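Local structure of tubulin-specific chaperone, putative (Trypanosoma brucei, 4B6M) at residues 11-25 with 36-48. The protein probably binds alpha-tubulin as a tubulin-folding cofactor of the TBCB family, this chain being its CAP-Gly domain. Residues are numbered along the deposited sequence; the frame is centred on the assembly and turned at random.
Sequences RCLCRPGDRLGSVRF and YWVGVEFDEPVGK. With FMT (formic acid), chain C.
F42 sets its CZ over one face of the R19 guanidinium, off toward the rim and 3.4 Å above that plane, ring and guanidinium planes inclined by 30°, while the guanidinium edge is gripped nearly in plane. There NH1 donates to V46 O (2.9 Å, a bent bond) and to formic acid O2, NH2 to formic acid O1 and R15 O; the formic acid, probably from the crystallisation liquor, is also held by K48 N. These bonds fix the group's rotation and tie the loop after strand 36-42 to the 14-19 turn. The bend at chi3 brings the guanidinium alongside CZ of F42, whose edge meets CB of C14.

Two further arginines differ in geometry. R11 meets D43 end-on, NH1 to OD1 and NH2 to OD2 (both 2.9 Å), the flat groups nearly coplanar; S22 OG and F79 O also accept from it. R24 instead comes side-on, NE and NH2 converging on E41 OE1 from one face of the carboxylate, planes 62° apart.

The backbones of strands 19-26 and 36-42 pair antiparallel: S22 and E41 exchange two bonds, and a classic beta bulge sets R24 and F25 against G39, whose O takes R24 N at 2.7 Å and F25 N weakly. On the face carrying V23 and V40, V40 CG2 packs on C14 SG (4.0 Å), with L69 and V74 adjoining. With 92° between the directions of 11-14 and 36-42, strands 11-14, 19-26 and 36-42 form the strongly bent antiparallel meander of the SH3-like CAP-Gly fold.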
# COMPACT_ATOMS: atom_id res chain seq x y z
N ARG A 11 -7.46 -2.65 6.23
CA ARG A 11 -6.21 -2.63 6.98
C ARG A 11 -5.38 -3.86 6.66
O ARG A 11 -5.94 -4.93 6.36
CB ARG A 11 -6.47 -2.51 8.49
CG ARG A 11 -7.11 -1.16 8.86
CD ARG A 11 -6.06 -0.04 8.82
NE ARG A 11 -5.08 -0.22 9.88
CZ ARG A 11 -4.02 0.55 10.07
NH1 ARG A 11 -3.77 1.57 9.24
NH2 ARG A 11 -3.17 0.29 11.08
N CYS A 12 -4.07 -3.72 6.73
CA CYS A 12 -3.17 -4.79 6.28
C CYS A 12 -1.81 -4.82 6.95
O CYS A 12 -1.35 -3.80 7.49
CB CYS A 12 -3.04 -4.73 4.74
SG CYS A 12 -2.30 -3.18 4.11
N LEU A 13 -1.19 -5.99 6.92
CA LEU A 13 0.22 -6.15 7.20
C LEU A 13 0.84 -6.61 5.92
O LEU A 13 0.34 -7.55 5.28
CB LEU A 13 0.47 -7.23 8.27
CG LEU A 13 0.15 -6.94 9.73
CD1 LEU A 13 0.40 -8.20 10.56
CD2 LEU A 13 0.95 -5.78 10.28
N CYS A 14 1.93 -5.96 5.55
CA CYS A 14 2.57 -6.17 4.26
C CYS A 14 3.99 -6.65 4.38
O CYS A 14 4.78 -6.13 5.17
CB CYS A 14 2.61 -4.85 3.49
SG CYS A 14 1.01 -4.14 3.14
N ARG A 15 4.35 -7.64 3.56
CA ARG A 15 5.74 -8.05 3.42
C ARG A 15 6.55 -7.05 2.60
O ARG A 15 5.94 -6.32 1.81
CB ARG A 15 5.79 -9.41 2.69
CG ARG A 15 5.26 -10.54 3.53
CD ARG A 15 5.71 -11.86 2.94
NE ARG A 15 4.96 -12.12 1.72
CZ ARG A 15 5.27 -13.05 0.82
NH1 ARG A 15 6.32 -13.86 1.00
NH2 ARG A 15 4.51 -13.20 -0.25
N PRO A 16 7.89 -7.02 2.78
CA PRO A 16 8.49 -7.80 3.85
C PRO A 16 8.36 -7.08 5.19
O PRO A 16 8.18 -5.87 5.21
CB PRO A 16 9.96 -7.87 3.46
CG PRO A 16 10.20 -6.60 2.75
CD PRO A 16 8.93 -6.34 1.98
N GLY A 17 8.44 -7.84 6.27
CA GLY A 17 8.64 -7.26 7.60
C GLY A 17 7.43 -6.73 8.36
O GLY A 17 7.59 -5.89 9.26
N ASP A 18 6.25 -7.23 8.00
CA ASP A 18 4.98 -6.95 8.68
C ASP A 18 4.74 -5.46 8.86
O ASP A 18 4.62 -4.93 9.97
CB ASP A 18 4.88 -7.71 10.04
CG ASP A 18 4.79 -9.21 9.85
OD1 ASP A 18 4.12 -9.66 8.90
OD2 ASP A 18 5.40 -9.96 10.64
N ARG A 19 4.68 -4.79 7.72
CA ARG A 19 4.50 -3.36 7.72
C ARG A 19 3.01 -3.04 7.75
O ARG A 19 2.22 -3.47 6.91
CB ARG A 19 5.20 -2.76 6.52
CG ARG A 19 6.71 -2.97 6.50
CD ARG A 19 7.34 -2.45 5.22
NE ARG A 19 6.88 -3.19 4.04
CZ ARG A 19 6.82 -2.65 2.83
NH1 ARG A 19 7.17 -1.37 2.65
NH2 ARG A 19 6.42 -3.38 1.79
N LEU A 20 2.62 -2.28 8.77
CA LEU A 20 1.22 -1.99 9.01
C LEU A 20 0.69 -0.84 8.14
O LEU A 20 1.34 0.19 8.04
CB LEU A 20 1.11 -1.60 10.48
CG LEU A 20 -0.26 -1.30 11.00
CD1 LEU A 20 -1.17 -2.49 10.75
CD2 LEU A 20 -0.10 -1.04 12.51
N GLY A 21 -0.48 -1.01 7.53
CA GLY A 21 -1.06 0.14 6.77
C GLY A 21 -2.50 0.02 6.30
O GLY A 21 -3.23 -0.87 6.73
N SER A 22 -2.90 0.93 5.42
CA SER A 22 -4.25 0.98 4.88
C SER A 22 -4.17 0.90 3.37
O SER A 22 -3.36 1.61 2.77
CB SER A 22 -4.92 2.30 5.26
OG SER A 22 -5.08 2.37 6.67
N VAL A 23 -5.02 0.07 2.77
CA VAL A 23 -5.11 -0.01 1.31
C VAL A 23 -5.77 1.25 0.73
O VAL A 23 -6.91 1.59 1.05
CB VAL A 23 -5.92 -1.25 0.87
CG1 VAL A 23 -6.09 -1.30 -0.64
CG2 VAL A 23 -5.22 -2.52 1.38
N ARG A 24 -5.03 1.94 -0.14
CA ARG A 24 -5.51 3.16 -0.78
C ARG A 24 -5.88 3.00 -2.25
O ARG A 24 -6.55 3.85 -2.82
CB ARG A 24 -4.44 4.23 -0.67
CG ARG A 24 -4.09 4.65 0.74
CD ARG A 24 -5.33 4.98 1.55
NE ARG A 24 -4.94 5.60 2.80
CZ ARG A 24 -5.70 5.63 3.90
NH1 ARG A 24 -6.90 5.07 3.91
NH2 ARG A 24 -5.24 6.23 4.99
N PHE A 25 -5.47 1.90 -2.87
CA PHE A 25 -5.63 1.69 -4.30
C PHE A 25 -5.53 0.20 -4.59
O PHE A 25 -4.72 -0.47 -3.99
CB PHE A 25 -4.52 2.42 -5.07
CG PHE A 25 -4.47 2.10 -6.53
CD1 PHE A 25 -5.35 2.71 -7.42
CD2 PHE A 25 -3.56 1.16 -7.03
CE1 PHE A 25 -5.32 2.41 -8.78
CE2 PHE A 25 -3.52 0.85 -8.38
CZ PHE A 25 -4.41 1.48 -9.26
N TYR A 36 -2.08 -6.82 -11.47
CA TYR A 36 -2.71 -6.00 -10.42
C TYR A 36 -1.74 -5.55 -9.33
O TYR A 36 -0.82 -6.28 -8.97
CB TYR A 36 -3.86 -6.73 -9.74
CG TYR A 36 -5.15 -6.64 -10.52
CD1 TYR A 36 -5.39 -7.47 -11.60
CD2 TYR A 36 -6.11 -5.69 -10.18
CE1 TYR A 36 -6.57 -7.37 -12.33
CE2 TYR A 36 -7.29 -5.57 -10.90
CZ TYR A 36 -7.51 -6.42 -11.97
OH TYR A 36 -8.69 -6.30 -12.67
N TRP A 37 -1.96 -4.33 -8.86
CA TRP A 37 -1.16 -3.71 -7.79
C TRP A 37 -2.03 -3.22 -6.67
O TRP A 37 -3.20 -2.84 -6.86
CB TRP A 37 -0.38 -2.52 -8.34
CG TRP A 37 0.71 -2.94 -9.28
CD1 TRP A 37 0.64 -3.06 -10.67
CD2 TRP A 37 2.06 -3.38 -8.92
NE1 TRP A 37 1.83 -3.53 -11.17
CE2 TRP A 37 2.72 -3.74 -10.18
CE3 TRP A 37 2.76 -3.51 -7.73
CZ2 TRP A 37 4.04 -4.19 -10.21
CZ3 TRP A 37 4.08 -3.98 -7.77
CH2 TRP A 37 4.70 -4.29 -8.99
N VAL A 38 -1.44 -3.17 -5.48
CA VAL A 38 -2.12 -2.63 -4.32
C VAL A 38 -1.35 -1.41 -3.81
O VAL A 38 -0.14 -1.49 -3.52
CB VAL A 38 -2.23 -3.70 -3.20
CG1 VAL A 38 -3.03 -3.16 -2.02
CG2 VAL A 38 -2.90 -4.98 -3.74
N GLY A 39 -2.00 -0.26 -3.77
CA GLY A 39 -1.37 0.94 -3.21
C GLY A 39 -1.63 0.97 -1.73
O GLY A 39 -2.80 0.95 -1.35
N VAL A 40 -0.58 1.05 -0.91
CA VAL A 40 -0.75 1.04 0.55
C VAL A 40 -0.18 2.31 1.15
O VAL A 40 0.91 2.76 0.75
CB VAL A 40 -0.05 -0.19 1.18
CG1 VAL A 40 -0.09 -0.10 2.70
CG2 VAL A 40 -0.70 -1.49 0.73
N GLU A 41 -0.90 2.90 2.10
CA GLU A 41 -0.33 3.94 2.93
C GLU A 41 0.03 3.34 4.28
O GLU A 41 -0.85 2.88 5.04
CB GLU A 41 -1.30 5.10 3.12
CG GLU A 41 -0.74 6.17 4.01
CD GLU A 41 -1.69 7.34 4.19
OE1 GLU A 41 -2.78 7.34 3.57
OE2 GLU A 41 -1.33 8.24 4.96
N PHE A 42 1.31 3.33 4.58
CA PHE A 42 1.79 2.77 5.84
C PHE A 42 1.60 3.73 6.99
O PHE A 42 1.54 4.96 6.80
CB PHE A 42 3.25 2.35 5.70
CG PHE A 42 3.45 1.27 4.68
CD1 PHE A 42 3.08 -0.03 4.98
CD2 PHE A 42 3.95 1.55 3.41
CE1 PHE A 42 3.22 -1.04 4.05
CE2 PHE A 42 4.11 0.53 2.47
CZ PHE A 42 3.73 -0.77 2.79
N ASP A 43 1.49 3.16 8.19
CA ASP A 43 1.39 3.97 9.39
C ASP A 43 2.70 4.66 9.71
O ASP A 43 2.69 5.80 10.20
CB ASP A 43 0.98 3.10 10.56
CG ASP A 43 -0.45 2.61 10.48
OD1 ASP A 43 -1.15 2.85 9.48
OD2 ASP A 43 -0.88 1.95 11.45
N GLU A 44 3.81 3.99 9.42
CA GLU A 44 5.17 4.42 9.70
C GLU A 44 5.88 4.67 8.37
O GLU A 44 5.44 4.17 7.33
CB GLU A 44 5.88 3.35 10.54
CG GLU A 44 5.07 3.09 11.81
CD GLU A 44 5.80 2.36 12.94
OE1 GLU A 44 7.02 2.24 12.92
OE2 GLU A 44 5.09 1.96 13.90
N PRO A 45 6.96 5.44 8.39
CA PRO A 45 7.57 5.81 7.11
C PRO A 45 8.48 4.70 6.53
O PRO A 45 9.70 4.88 6.35
CB PRO A 45 8.29 7.12 7.42
CG PRO A 45 8.56 7.04 8.90
CD PRO A 45 7.38 6.34 9.48
N VAL A 46 7.84 3.57 6.21
CA VAL A 46 8.48 2.36 5.73
C VAL A 46 8.13 2.05 4.27
O VAL A 46 8.45 0.97 3.74
CB VAL A 46 8.17 1.14 6.65
CG1 VAL A 46 8.83 1.31 8.03
CG2 VAL A 46 6.67 0.85 6.72
N GLY A 47 7.43 2.97 3.61
CA GLY A 47 7.09 2.75 2.21
C GLY A 47 8.27 3.11 1.32
O GLY A 47 8.97 4.07 1.59
N LYS A 48 8.45 2.37 0.23
CA LYS A 48 9.41 2.72 -0.79
C LYS A 48 9.13 4.07 -1.49
O LYS A 48 10.03 4.64 -2.10
CB LYS A 48 9.42 1.63 -1.88
CG LYS A 48 10.00 0.32 -1.39
CD LYS A 48 11.48 0.49 -1.15
CE LYS A 48 12.09 -0.78 -0.60
NZ LYS A 48 12.20 -1.83 -1.66
C FMT C . 6.67 -0.86 -0.82
O1 FMT C . 6.69 -2.10 -0.77
O2 FMT C . 6.79 -0.11 0.12
O HOH W 1 3.81 0.94 8.97